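Local coordinates for response regulator receiver protein (Dyadobacter fermentans, PDB 4XLT) that probably acts as a phosphorylatable receiver domain of the CheY-like kind, taking up a phosphoryl group on an aspartate in two-component signalling, at residues A[72-75]-A[76-79]; A[123-126]-A[127-131]. All coordinates share one frame; numbering follows the deposited sequence.

Contact 1 (A[72-75]-A[76-79]); sequences TEHY and GMLP
Thr72 opens the last turn of helix 68-75 by offering its carbonyl to Gly76: the glycine N lies 2.8 Å from Thr72 O, a helical i to i+4 bond. Glu73 takes part through its backbone, Glu73 O lying 3.6 Å from Met77 CG. His74 accepts the next bond, from Met77 N to His74 O at 3.2 Å, with the donor well above the carbonyl plane, so the chain has moved from i+4 to i+3 pairing. Its imidazole runs alongside the Met77 side chain, a selenomethionine whose SE stands 4.9 Å from the ring centroid in an oblique chalcogen-aromatic contact. The bend at the end of the Met77 chain (chi3 25°) leaves the selenoether, with SE and the CE methyl, beside the ring.

Tyr75 begins a type I beta turn that closes with Leu78 N on Tyr75 O at 3.1 Å. With CG anti to the backbone N (chi1 179°), the phenol swings across the Leu78 side chain at about a right angle, and CD1 of Tyr75 meets CD1 of Leu78 at 3.7 Å. Both residues are buried, which suits their large apolar surfaces. The ring packs on Ile86 and Leu88 of strand 86-92 and stacks edge-to-face with His108, while Leu78 rests on Leu45 and His74 on Ile42 of helix 38-46; Pro79 occupies the N-cap position of helix 80-83.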
ATOM      1  N   THR A  72       8.141   3.712 -13.293  1.00 32.97           N
ATOM      2  CA  THR A  72       7.642   3.052 -12.093  1.00 34.88           C
ATOM      3  C   THR A  72       8.396   3.501 -10.851  1.00 23.31           C
ATOM      4  O   THR A  72       7.843   3.509  -9.753  1.00 26.47           O
ATOM      5  CB  THR A  72       7.734   1.520 -12.206  1.00 30.58           C
ATOM      6  OG1 THR A  72       9.063   1.145 -12.593  1.00 37.09           O
ATOM      7  CG2 THR A  72       6.738   1.008 -13.233  1.00 25.25           C
ATOM      8  N   GLU A  73       9.658   3.877 -11.027  1.00 26.96           N
ATOM      9  CA  GLU A  73      10.464   4.356  -9.911  1.00 30.33           C
ATOM     10  C   GLU A  73       9.911   5.675  -9.387  1.00 31.11           C
ATOM     11  O   GLU A  73       9.795   5.872  -8.177  1.00 33.88           O
ATOM     12  CB  GLU A  73      11.927   4.516 -10.324  1.00 33.18           C
ATOM     13  CG  GLU A  73      12.568   3.231 -10.809  1.00 61.44           C
ATOM     14  CD  GLU A  73      14.079   3.316 -10.833  1.00 73.81           C
ATOM     15  OE1 GLU A  73      14.642   4.053  -9.996  1.00 78.71           O
ATOM     16  OE2 GLU A  73      14.701   2.651 -11.688  1.00 81.81           O
ATOM     17  N   HIS A  74       9.568   6.573 -10.305  1.00 23.75           N
ATOM     18  CA  HIS A  74       8.927   7.828  -9.934  1.00 20.96           C
ATOM     19  C   HIS A  74       7.498   7.592  -9.470  1.00 17.15           C
ATOM     20  O   HIS A  74       6.996   8.303  -8.602  1.00 24.59           O
ATOM     21  CB  HIS A  74       8.949   8.808 -11.103  1.00 21.95           C
ATOM     22  CG  HIS A  74      10.287   9.438 -11.329  1.00 27.66           C
ATOM     23  ND1 HIS A  74      10.750  10.489 -10.568  1.00 26.44           N
ATOM     24  CD2 HIS A  74      11.265   9.160 -12.223  1.00 30.59           C
ATOM     25  CE1 HIS A  74      11.953  10.835 -10.986  1.00 36.81           C
ATOM     26  NE2 HIS A  74      12.289  10.044 -11.989  1.00 44.50           N
ATOM     27  N   TYR A  75       6.853   6.584 -10.050  1.00 16.17           N
ATOM     28  CA  TYR A  75       5.492   6.222  -9.677  1.00 13.68           C
ATOM     29  C   TYR A  75       5.435   5.697  -8.243  1.00 21.19           C
ATOM     30  O   TYR A  75       4.492   5.984  -7.503  1.00 12.64           O
ATOM     31  CB  TYR A  75       4.933   5.180 -10.648  1.00 15.83           C
ATOM     32  CG  TYR A  75       3.527   4.731 -10.315  1.00 15.29           C
ATOM     33  CD1 TYR A  75       2.424   5.446 -10.762  1.00 10.36           C
ATOM     34  CD2 TYR A  75       3.305   3.593  -9.551  1.00 11.31           C
ATOM     35  CE1 TYR A  75       1.141   5.043 -10.456  1.00  9.12           C
ATOM     36  CE2 TYR A  75       2.027   3.182  -9.241  1.00 10.43           C
ATOM     37  CZ  TYR A  75       0.948   3.911  -9.693  1.00 10.54           C
ATOM     38  OH  TYR A  75      -0.330   3.504  -9.383  1.00  8.18           O
ATOM     39  N   GLY A  76       6.451   4.931  -7.853  1.00 16.12           N
ATOM     40  CA  GLY A  76       6.524   4.376  -6.515  1.00 17.38           C
ATOM     41  C   GLY A  76       6.716   5.442  -5.452  1.00 24.22           C
ATOM     42  O   GLY A  76       6.554   5.177  -4.260  1.00 19.32           O
HETATM   43  N   MSE A  77       7.062   6.650  -5.888  1.00 27.47           N
HETATM   44  CA  MSE A  77       7.269   7.778  -4.983  1.00 29.83           C
HETATM   45  C   MSE A  77       5.957   8.490  -4.639  1.00 24.59           C
HETATM   46  O   MSE A  77       5.883   9.230  -3.660  1.00 18.50           O
HETATM   47  CB  MSE A  77       8.264   8.771  -5.592  1.00 20.80           C
HETATM   48  CG  MSE A  77       9.718   8.328  -5.504  1.00 33.83           C
HETATM   49 SE   MSE A  77      10.937   9.411  -6.588  0.85 61.48          SE
HETATM   50  CE  MSE A  77       9.905  11.065  -6.656  1.00 42.63           C
ATOM     51  N   LEU A  78       4.926   8.264  -5.447  1.00 14.67           N
ATOM     52  CA  LEU A  78       3.600   8.804  -5.160  1.00 24.89           C
ATOM     53  C   LEU A  78       3.071   8.253  -3.838  1.00 19.79           C
ATOM     54  O   LEU A  78       3.444   7.153  -3.434  1.00 23.79           O
ATOM     55  CB  LEU A  78       2.629   8.474  -6.295  1.00 11.00           C
ATOM     56  CG  LEU A  78       2.957   9.103  -7.648  1.00 11.06           C
ATOM     57  CD1 LEU A  78       2.072   8.517  -8.738  1.00  9.89           C
ATOM     58  CD2 LEU A  78       2.808  10.618  -7.577  1.00 11.69           C
ATOM     59  N   PRO A  79       2.211   9.024  -3.152  1.00 13.62           N
ATOM     60  CA  PRO A  79       1.633   8.550  -1.889  1.00 14.61           C
ATOM     61  C   PRO A  79       0.831   7.277  -2.100  1.00 12.96           C
ATOM     62  O   PRO A  79       0.192   7.130  -3.138  1.00 23.21           O
ATOM     63  CB  PRO A  79       0.727   9.708  -1.458  1.00 16.45           C
ATOM     64  CG  PRO A  79       1.278  10.908  -2.163  1.00 15.00           C
ATOM     65  CD  PRO A  79       1.780  10.395  -3.476  1.00 13.38           C
TER

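Contact 2 (A[123-126]-A[127-131]); sequences RELL and KRWFP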
ATOM      1  N   ARG A 123     -11.286  -5.423 -20.478  1.00 33.40           N
ATOM      2  CA  ARG A 123     -12.563  -5.256 -19.788  1.00 34.02           C
ATOM      3  C   ARG A 123     -12.789  -6.358 -18.753  1.00 38.14           C
ATOM      4  O   ARG A 123     -13.288  -6.102 -17.655  1.00 36.04           O
ATOM      5  CB  ARG A 123     -13.712  -5.231 -20.801  1.00 36.71           C
ATOM      6  CG  ARG A 123     -15.098  -5.424 -20.198  1.00 40.58           C
ATOM      7  CD  ARG A 123     -16.099  -4.434 -20.777  1.00 44.61           C
ATOM      8  NE  ARG A 123     -15.984  -4.321 -22.229  1.00 47.86           N
ATOM      9  CZ  ARG A 123     -16.531  -3.344 -22.945  1.00 51.21           C
ATOM     10  NH1 ARG A 123     -17.232  -2.392 -22.346  1.00 53.21           N
ATOM     11  NH2 ARG A 123     -16.375  -3.316 -24.263  1.00 54.46           N
ATOM     12  N   GLU A 124     -12.412  -7.581 -19.103  1.00 36.74           N
ATOM     13  CA  GLU A 124     -12.529  -8.694 -18.172  1.00 49.37           C
ATOM     14  C   GLU A 124     -11.524  -8.524 -17.040  1.00 45.94           C
ATOM     15  O   GLU A 124     -11.823  -8.787 -15.876  1.00 45.75           O
ATOM     16  CB  GLU A 124     -12.312 -10.028 -18.889  1.00 58.64           C
ATOM     17  CG  GLU A 124     -12.834 -11.236 -18.123  1.00 72.90           C
ATOM     18  CD  GLU A 124     -14.345 -11.219 -17.950  1.00 79.06           C
ATOM     19  OE1 GLU A 124     -15.033 -10.554 -18.755  1.00 76.94           O
ATOM     20  OE2 GLU A 124     -14.846 -11.869 -17.008  1.00 81.35           O
ATOM     21  N   LEU A 125     -10.330  -8.066 -17.399  1.00 43.30           N
ATOM     22  CA  LEU A 125      -9.258  -7.859 -16.438  1.00 34.42           C
ATOM     23  C   LEU A 125      -9.601  -6.745 -15.447  1.00 37.03           C
ATOM     24  O   LEU A 125      -9.130  -6.750 -14.309  1.00 33.26           O
ATOM     25  CB  LEU A 125      -7.954  -7.542 -17.171  1.00 31.96           C
ATOM     26  CG  LEU A 125      -6.644  -7.757 -16.415  1.00 40.81           C
ATOM     27  CD1 LEU A 125      -6.625  -9.127 -15.754  1.00 43.95           C
ATOM     28  CD2 LEU A 125      -5.467  -7.609 -17.365  1.00 39.31           C
ATOM     29  N   LEU A 126     -10.427  -5.796 -15.876  1.00 35.22           N
ATOM     30  CA  LEU A 126     -10.852  -4.711 -14.995  1.00 35.56           C
ATOM     31  C   LEU A 126     -11.822  -5.202 -13.923  1.00 37.99           C
ATOM     32  O   LEU A 126     -11.917  -4.608 -12.848  1.00 34.55           O
ATOM     33  CB  LEU A 126     -11.494  -3.581 -15.798  1.00 40.98           C
ATOM     34  CG  LEU A 126     -10.576  -2.810 -16.745  1.00 39.40           C
ATOM     35  CD1 LEU A 126     -11.335  -1.675 -17.412  1.00 43.42           C
ATOM     36  CD2 LEU A 126      -9.351  -2.293 -16.012  1.00 40.07           C
ATOM     37  N   LYS A 127     -12.546  -6.278 -14.223  1.00 41.91           N
ATOM     38  CA  LYS A 127     -13.450  -6.884 -13.250  1.00 36.01           C
ATOM     39  C   LYS A 127     -12.664  -7.407 -12.054  1.00 35.09           C
ATOM     40  O   LYS A 127     -13.130  -7.349 -10.916  1.00 31.57           O
ATOM     41  CB  LYS A 127     -14.258  -8.023 -13.879  1.00 39.56           C
ATOM     42  CG  LYS A 127     -15.236  -7.604 -14.970  1.00 46.74           C
ATOM     43  CD  LYS A 127     -16.152  -8.766 -15.349  1.00 53.65           C
ATOM     44  CE  LYS A 127     -17.085  -8.414 -16.500  1.00 60.53           C
ATOM     45  NZ  LYS A 127     -16.360  -8.260 -17.792  1.00 62.16           N
ATOM     46  N   ARG A 128     -11.466  -7.916 -12.326  1.00 37.29           N
ATOM     47  CA  ARG A 128     -10.604  -8.466 -11.287  1.00 37.97           C
ATOM     48  C   ARG A 128     -10.020  -7.387 -10.378  1.00 31.28           C
ATOM     49  O   ARG A 128      -9.937  -7.567  -9.163  1.00 27.28           O
ATOM     50  CB  ARG A 128      -9.466  -9.279 -11.915  1.00 46.09           C
ATOM     51  CG  ARG A 128      -9.851 -10.691 -12.333  1.00 58.90           C
ATOM     52  CD  ARG A 128      -8.679 -11.421 -12.985  1.00 59.83           C
ATOM     53  NE  ARG A 128      -7.454 -11.336 -12.190  1.00 63.94           N
ATOM     54  CZ  ARG A 128      -6.293 -11.884 -12.543  1.00 65.51           C
ATOM     55  NH1 ARG A 128      -6.198 -12.563 -13.679  1.00 75.05           N
ATOM     56  NH2 ARG A 128      -5.225 -11.756 -11.764  1.00 46.18           N
ATOM     57  N   TRP A 129      -9.625  -6.263 -10.967  1.00 19.82           N
ATOM     58  CA  TRP A 129      -8.830  -5.281 -10.239  1.00 26.05           C
ATOM     59  C   TRP A 129      -9.621  -4.057  -9.794  1.00 30.29           C
ATOM     60  O   TRP A 129      -9.194  -3.328  -8.899  1.00 35.38           O
ATOM     61  CB  TRP A 129      -7.633  -4.869 -11.091  1.00 21.76           C
ATOM     62  CG  TRP A 129      -6.741  -6.029 -11.349  1.00 19.94           C
ATOM     63  CD1 TRP A 129      -6.641  -6.747 -12.500  1.00 16.66           C
ATOM     64  CD2 TRP A 129      -5.852  -6.644 -10.410  1.00 17.95           C
ATOM     65  NE1 TRP A 129      -5.728  -7.760 -12.347  1.00 16.77           N
ATOM     66  CE2 TRP A 129      -5.229  -7.719 -11.071  1.00 22.03           C
ATOM     67  CE3 TRP A 129      -5.512  -6.380  -9.079  1.00 18.11           C
ATOM     68  CZ2 TRP A 129      -4.284  -8.533 -10.446  1.00 28.96           C
ATOM     69  CZ3 TRP A 129      -4.574  -7.190  -8.458  1.00 17.26           C
ATOM     70  CH2 TRP A 129      -3.971  -8.253  -9.142  1.00 26.74           C
ATOM     71  N   PHE A 130     -10.776  -3.840 -10.415  1.00 29.62           N
ATOM     72  CA  PHE A 130     -11.723  -2.835  -9.946  1.00 34.59           C
ATOM     73  C   PHE A 130     -13.095  -3.479  -9.768  1.00 33.90           C
ATOM     74  O   PHE A 130     -13.987  -3.283 -10.594  1.00 32.80           O
ATOM     75  CB  PHE A 130     -11.802  -1.658 -10.919  1.00 35.33           C
ATOM     76  CG  PHE A 130     -10.718  -0.635 -10.726  1.00 29.30           C
ATOM     77  CD1 PHE A 130     -10.330  -0.250  -9.453  1.00 25.69           C
ATOM     78  CD2 PHE A 130     -10.086  -0.059 -11.818  1.00 26.98           C
ATOM     79  CE1 PHE A 130      -9.332   0.696  -9.272  1.00 20.89           C
ATOM     80  CE2 PHE A 130      -9.088   0.885 -11.645  1.00 22.35           C
ATOM     81  CZ  PHE A 130      -8.712   1.264 -10.371  1.00 18.89           C
ATOM     82  N   PRO A 131     -13.261  -4.250  -8.680  1.00 40.43           N
ATOM     83  CA  PRO A 131     -14.420  -5.126  -8.458  1.00 52.19           C
ATOM     84  C   PRO A 131     -15.743  -4.398  -8.216  1.00 67.84           C
ATOM     85  O   PRO A 131     -15.876  -3.214  -8.536  1.00 75.72           O
ATOM     86  CB  PRO A 131     -14.015  -5.922  -7.214  1.00 43.19           C
ATOM     87  CG  PRO A 131     -13.056  -5.049  -6.503  1.00 39.13           C
ATOM     88  CD  PRO A 131     -12.285  -4.348  -7.580  1.00 40.06           C
TER
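Leu125 and Trp129, one helical turn apart, lie side by side on the buried flank of helix 119-129. Leu125 CD1 approaches the indole at its edge, in the ring plane, 3.8 Å from Trp129 NE1, and Leu125 O also comes to the ring edge, 3.1 Å from Trp129 CD1. Leucine and tryptophan suit this flank because it faces strand 109-114, where Trp129 covers Ile110. Next to them Leu126 O accepts Phe130 N at 2.8 Å, a sound bond where the helix ends, whereas those donated by Lys127, Arg128 and Trp129 are weak. Replacing Trp129 with an alanine would probably leave Leu125 CD1 without its indole neighbour and open a gap over Ile110.

The other flank is looser and more exposed. Glu124, bent at chi2 (65°), crosses the long Lys127 chain, which turns at its last torsion (chi4 69°) to bring NZ within 2.8 Å of Glu124 OE1, from above the carboxylate plane. Arg128 spreads one guanidinium face over Leu125 CD1. Opposite charges three residues apart thus pair on the surface, and Glu124 probably also tempers the repulsion between Lys127 and nearby Arg123, while apolar contacts hold the helix to the sheet.

In the fold
Both contacts finish a helix of the same receiver domain, a five-stranded parallel sheet with helices packed on it, but at separate places: their centres are 23 Å apart and their nearest atoms about 9 Å, without touching. Contact 1 closes helix 68-75 and leads into helix 80-83; contact 2 ends helix 119-129, the last of the chain. The predicted phosphorylation site, Asp60, ends strand 54-60, the central strand, and contact 2 packs on Val56 and Asp54 of that strand. In the assembly both contacts reach other subunits: Pro79 of contact 1 packs on Trp129 of the second subunit, whereas Arg128 and Trp129 of contact 2 touch Gln48 of the third subunit.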